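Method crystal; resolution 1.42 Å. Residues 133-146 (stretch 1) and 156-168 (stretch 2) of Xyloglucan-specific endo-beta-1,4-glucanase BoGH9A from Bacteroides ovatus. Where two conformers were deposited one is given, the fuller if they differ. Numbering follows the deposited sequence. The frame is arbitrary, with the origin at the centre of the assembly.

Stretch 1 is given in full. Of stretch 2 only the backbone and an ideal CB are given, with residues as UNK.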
# COMPACT_ATOMS: atom_id res chain seq x y z
N HIS A 133 -2.05 19.45 -12.52
CA HIS A 133 -3.48 19.74 -12.48
C HIS A 133 -4.13 19.26 -13.76
O HIS A 133 -3.48 19.21 -14.80
CB HIS A 133 -3.73 21.25 -12.27
CG HIS A 133 -3.04 22.13 -13.26
ND1 HIS A 133 -3.60 22.47 -14.48
CD2 HIS A 133 -1.83 22.74 -13.22
CE1 HIS A 133 -2.76 23.25 -15.14
NE2 HIS A 133 -1.69 23.43 -14.40
N ARG A 134 -5.41 18.90 -13.66
CA ARG A 134 -6.18 18.49 -14.83
C ARG A 134 -7.66 18.67 -14.62
O ARG A 134 -8.14 18.90 -13.52
CB ARG A 134 -5.87 17.04 -15.20
CG ARG A 134 -6.34 16.00 -14.19
CD ARG A 134 -5.90 14.58 -14.56
NE ARG A 134 -6.69 13.62 -13.81
CZ ARG A 134 -6.36 13.08 -12.64
NH1 ARG A 134 -5.19 13.35 -12.09
NH2 ARG A 134 -7.19 12.24 -12.04
N MET A 135 -8.39 18.57 -15.72
CA MET A 135 -9.84 18.69 -15.69
C MET A 135 -10.42 17.40 -15.13
O MET A 135 -9.73 16.39 -15.06
CB MET A 135 -10.37 18.90 -17.11
CG MET A 135 -9.76 20.09 -17.82
SD MET A 135 -10.29 21.67 -17.12
CE MET A 135 -11.82 21.88 -18.04
N ALA A 136 -11.68 17.45 -14.74
CA ALA A 136 -12.38 16.24 -14.33
C ALA A 136 -12.40 15.21 -15.48
O ALA A 136 -12.48 15.55 -16.67
CB ALA A 136 -13.78 16.59 -13.89
N GLY A 137 -12.32 13.94 -15.10
CA GLY A 137 -12.43 12.84 -16.04
C GLY A 137 -13.21 11.68 -15.44
O GLY A 137 -13.34 11.57 -14.24
N HIS A 138 -13.74 10.82 -16.30
CA HIS A 138 -14.54 9.66 -15.88
C HIS A 138 -15.63 9.98 -14.85
O HIS A 138 -15.60 9.52 -13.71
CB HIS A 138 -13.64 8.53 -15.40
CG HIS A 138 -12.77 7.96 -16.48
ND1 HIS A 138 -11.51 8.43 -16.73
CD2 HIS A 138 -13.01 7.00 -17.40
CE1 HIS A 138 -10.98 7.77 -17.75
NE2 HIS A 138 -11.87 6.89 -18.17
N PRO A 139 -16.63 10.77 -15.26
CA PRO A 139 -17.74 11.08 -14.34
C PRO A 139 -18.46 9.82 -13.86
O PRO A 139 -18.95 9.80 -12.74
CB PRO A 139 -18.65 11.96 -15.20
CG PRO A 139 -18.26 11.67 -16.60
CD PRO A 139 -16.79 11.44 -16.56
N ASP A 140 -18.50 8.78 -14.70
CA ASP A 140 -19.11 7.51 -14.35
C ASP A 140 -20.54 7.69 -13.83
O ASP A 140 -20.99 6.97 -12.94
CB ASP A 140 -18.21 6.75 -13.35
CG ASP A 140 -16.95 6.19 -14.00
OD1 ASP A 140 -16.89 6.12 -15.25
OD2 ASP A 140 -15.99 5.80 -13.28
N ASN A 141 -21.25 8.65 -14.43
CA ASN A 141 -22.67 8.88 -14.14
C ASN A 141 -23.57 8.17 -15.14
O ASN A 141 -24.79 8.13 -14.96
CB ASN A 141 -22.97 10.38 -14.15
CG ASN A 141 -22.40 11.10 -15.36
OD1 ASN A 141 -21.95 10.47 -16.33
ND2 ASN A 141 -22.40 12.43 -15.31
N HIS A 142 -22.96 7.62 -16.18
CA HIS A 142 -23.70 6.89 -17.21
C HIS A 142 -23.05 5.52 -17.43
O HIS A 142 -22.30 5.32 -18.38
CB HIS A 142 -23.71 7.70 -18.50
CG HIS A 142 -24.65 7.17 -19.54
ND1 HIS A 142 -24.33 6.12 -20.37
CD2 HIS A 142 -25.91 7.55 -19.88
CE1 HIS A 142 -25.35 5.87 -21.17
NE2 HIS A 142 -26.32 6.73 -20.90
N VAL A 143 -23.35 4.59 -16.53
CA VAL A 143 -22.70 3.29 -16.50
C VAL A 143 -23.73 2.18 -16.71
O VAL A 143 -24.80 2.21 -16.12
CB VAL A 143 -21.94 3.11 -15.14
CG1 VAL A 143 -21.29 1.73 -15.03
CG2 VAL A 143 -20.89 4.18 -15.00
N LEU A 144 -23.38 1.20 -17.53
CA LEU A 144 -24.29 0.13 -17.93
C LEU A 144 -24.18 -1.11 -17.06
O LEU A 144 -23.08 -1.56 -16.74
CB LEU A 144 -23.99 -0.29 -19.36
CG LEU A 144 -24.84 0.32 -20.48
CD1 LEU A 144 -25.08 1.81 -20.29
CD2 LEU A 144 -24.15 0.05 -21.81
N ILE A 145 -25.32 -1.67 -16.69
CA ILE A 145 -25.34 -3.01 -16.15
C ILE A 145 -24.96 -3.97 -17.27
O ILE A 145 -25.72 -4.17 -18.22
CB ILE A 145 -26.74 -3.40 -15.60
CG1 ILE A 145 -27.16 -2.46 -14.46
CG2 ILE A 145 -26.76 -4.85 -15.14
CD1 ILE A 145 -26.34 -2.57 -13.16
N HIS A 146 -23.76 -4.53 -17.18
CA HIS A 146 -23.31 -5.59 -18.07
C HIS A 146 -24.25 -6.79 -17.93
O HIS A 146 -24.87 -6.97 -16.90
CB HIS A 146 -21.90 -5.97 -17.67
CG HIS A 146 -21.18 -6.84 -18.66
ND1 HIS A 146 -21.04 -8.20 -18.48
CD2 HIS A 146 -20.54 -6.53 -19.81
CE1 HIS A 146 -20.34 -8.69 -19.48
NE2 HIS A 146 -20.01 -7.70 -20.30
N UNK A 156 -29.77 -6.19 -18.19
CA UNK A 156 -28.64 -5.77 -18.99
C UNK A 156 -28.97 -4.49 -19.75
O UNK A 156 -30.02 -4.40 -20.39
CB UNK A 156 -28.23 -6.88 -19.96
N UNK A 157 -28.09 -3.50 -19.65
CA UNK A 157 -28.27 -2.24 -20.33
C UNK A 157 -28.88 -1.15 -19.49
O UNK A 157 -28.91 0.01 -19.91
CB UNK A 157 -29.14 -2.46 -21.57
N UNK A 158 -29.39 -1.50 -18.31
CA UNK A 158 -29.87 -0.48 -17.38
C UNK A 158 -28.73 0.47 -17.08
O UNK A 158 -27.58 0.04 -16.94
CB UNK A 158 -30.41 -1.10 -16.09
N UNK A 159 -29.04 1.76 -16.99
CA UNK A 159 -28.05 2.79 -16.74
C UNK A 159 -28.08 3.19 -15.28
O UNK A 159 -29.14 3.50 -14.72
CB UNK A 159 -28.29 4.01 -17.64
N UNK A 160 -26.90 3.18 -14.66
CA UNK A 160 -26.75 3.58 -13.27
C UNK A 160 -25.65 4.62 -13.14
O UNK A 160 -24.79 4.76 -14.01
CB UNK A 160 -26.45 2.37 -12.39
N UNK A 161 -25.67 5.34 -12.03
CA UNK A 161 -24.58 6.26 -11.72
C UNK A 161 -23.71 5.60 -10.65
O UNK A 161 -24.21 5.05 -9.67
CB UNK A 161 -25.11 7.62 -11.25
N UNK A 162 -22.40 5.63 -10.88
CA UNK A 162 -21.43 5.03 -9.96
C UNK A 162 -20.14 5.87 -9.99
O UNK A 162 -19.11 5.44 -10.53
CB UNK A 162 -21.15 3.57 -10.33
N UNK A 163 -20.24 7.06 -9.40
CA UNK A 163 -19.24 8.10 -9.55
C UNK A 163 -18.31 8.17 -8.34
O UNK A 163 -18.61 7.60 -7.29
CB UNK A 163 -19.92 9.45 -9.77
N UNK A 164 -17.21 8.90 -8.53
CA UNK A 164 -16.14 9.08 -7.53
C UNK A 164 -15.30 7.81 -7.48
O UNK A 164 -15.34 6.98 -8.37
CB UNK A 164 -16.72 9.40 -6.15
N UNK A 165 -14.52 7.67 -6.42
CA UNK A 165 -13.54 6.60 -6.38
C UNK A 165 -12.26 6.90 -7.13
O UNK A 165 -12.18 7.86 -7.91
CB UNK A 165 -14.16 5.32 -6.94
N UNK A 166 -11.26 6.06 -6.89
CA UNK A 166 -9.96 6.23 -7.52
C UNK A 166 -9.78 5.37 -8.77
O UNK A 166 -10.25 4.25 -8.82
CB UNK A 166 -8.86 5.90 -6.51
N UNK A 167 -9.00 5.85 -9.73
CA UNK A 167 -8.41 4.97 -10.71
C UNK A 167 -7.55 3.95 -9.95
O UNK A 167 -6.82 4.30 -9.03
CB UNK A 167 -7.59 5.75 -11.74
N UNK A 168 -7.61 2.69 -10.35
CA UNK A 168 -6.90 1.64 -9.63
C UNK A 168 -5.38 1.77 -9.67
O UNK A 168 -4.70 1.46 -8.69
CB UNK A 168 -7.30 0.28 -10.20

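Position 156 has its CB sideways to stretch 1, 4.1 Å from Ile145 O; many residues would suit. It is Ala156, whose CA makes a CA-H...O contact with Ile145 O at 3.4 Å.

At 157, phi/psi of 97/-12 would jam a CB against the preceding carbonyl, which by itself calls for glycine. Gly157 is found, and its N donates to Ile145 O (2.8 Å, 169°).

Position 158 points its CB sideways, near Ile145 CG1; a small or beta-branched residue would suit. The residue is Thr158 (chi1 m), whose CB lies 3.8 Å from Ile145 CG1. Its backbone O accepts from Ile145 N at 2.8 Å.

The backbone at 159 is extended (-101/129) and forms a non-hydrogen-bonded antiparallel pair with Leu144, CA atoms 4.8 Å apart. The CB shares a face with Leu144 and is 4.7 Å from both Leu144 CD1 and His142 NE2, so a branched aliphatic or other apolar residue fits. Ile159 meets both: its CG1 is 3.8 Å from Leu144 CD1, and its CG2 sits over the His142 ring face, 4.0 Å from the centroid and 18° off the normal, a CH-pi contact.

Position 160 pairs with Val143 through two hydrogen bonds, 160 N to Val143 O (2.7 Å) and Val143 N to 160 O (2.9 Å). Its CB shares the Val143 face, 5.0 Å from Ile145 CD1; valine, isoleucine or leucine would all be reasonable. Val160 (chi1 m) places CG2 4.2 Å from Val143 CB and CG1 4.2 Å from Ile145 CD1.

At 161 the CB is sideways, 3.8 Å from Asn141 O, favouring small or polar residues. Ser161 brings OG to 3.6 Å from Asn141 CA.

Position 162 anchors through its backbone, N to Asp140 O (2.8 Å, 163°). Its CB, 4.7 Å from Val143 CG2, leaves several choices; Ser162 bonds through OG elsewhere in the structure.

The CB at 163 is tight against Pro139 O, 3.1 Å in ideal form, so a small residue is reasonable. Ser163 has its CB 3.2 Å from Pro139 O.

Positions 164 to 166 have no ideal CB within 5.5 Å of stretch 1, which restricts none of them; at 165, 81/167 would jam a CB against the preceding carbonyl, which calls for glycine. They are Lys164, Gly165 and Trp166.

At 167 the CB points toward stretch 1 but across a gap, with His138 ND1 and the Arg134 guanidinium beyond. A long side chain with a polar tip, such as tyrosine, glutamine or arginine, would suit it. Tyr167 spans it: OH hydrogen-bonds His138 ND1 at 2.7 Å, and a water links OH (2.8 Å) to Arg134 NH2 (3.1 Å).

Position 168, out of reach, is Asp168.

Stretch 2 156-168: AGTIVSSSKGWYD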
# COMPACT_ATOMS: atom_id res chain seq x y z
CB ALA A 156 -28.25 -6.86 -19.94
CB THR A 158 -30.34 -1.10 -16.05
OG1 THR A 158 -31.42 -2.01 -16.29
CG2 THR A 158 -30.80 -0.02 -15.09
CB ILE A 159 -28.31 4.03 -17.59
CG1 ILE A 159 -28.19 3.68 -19.07
CG2 ILE A 159 -27.33 5.15 -17.24
CD1 ILE A 159 -28.84 4.68 -19.99
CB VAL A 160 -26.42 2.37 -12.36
CG1 VAL A 160 -27.55 1.36 -12.39
CG2 VAL A 160 -25.11 1.71 -12.75
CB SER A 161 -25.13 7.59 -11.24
OG SER A 161 -24.10 8.51 -10.91
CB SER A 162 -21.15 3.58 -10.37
OG SER A 162 -20.50 2.83 -9.34
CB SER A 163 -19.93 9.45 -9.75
OG SER A 163 -20.55 9.88 -8.55
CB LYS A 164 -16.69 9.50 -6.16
CG LYS A 164 -17.46 10.82 -6.21
CD LYS A 164 -18.14 11.13 -4.90
CE LYS A 164 -17.15 11.51 -3.84
NZ LYS A 164 -17.87 11.96 -2.64
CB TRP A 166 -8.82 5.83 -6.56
CG TRP A 166 -8.85 6.46 -5.20
CD1 TRP A 166 -8.82 7.79 -4.92
CD2 TRP A 166 -8.86 5.77 -3.95
NE1 TRP A 166 -8.83 7.97 -3.55
CE2 TRP A 166 -8.85 6.74 -2.93
CE3 TRP A 166 -8.88 4.42 -3.59
CZ2 TRP A 166 -8.84 6.40 -1.59
CZ3 TRP A 166 -8.86 4.09 -2.25
CH2 TRP A 166 -8.84 5.07 -1.27
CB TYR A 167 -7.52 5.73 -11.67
CG TYR A 167 -8.20 6.77 -12.52
CD1 TYR A 167 -9.32 6.46 -13.27
CD2 TYR A 167 -7.70 8.07 -12.58
CE1 TYR A 167 -9.92 7.42 -14.05
CE2 TYR A 167 -8.31 9.03 -13.35
CZ TYR A 167 -9.41 8.69 -14.09
OH TYR A 167 -10.04 9.65 -14.86
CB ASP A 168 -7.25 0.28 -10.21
CG ASP A 168 -6.90 -0.86 -9.29
OD1 ASP A 168 -7.33 -0.84 -8.11
OD2 ASP A 168 -6.24 -1.81 -9.75
O HOH W 1 -9.57 12.26 -14.10
O HOH W 2 -16.18 8.44 -11.21
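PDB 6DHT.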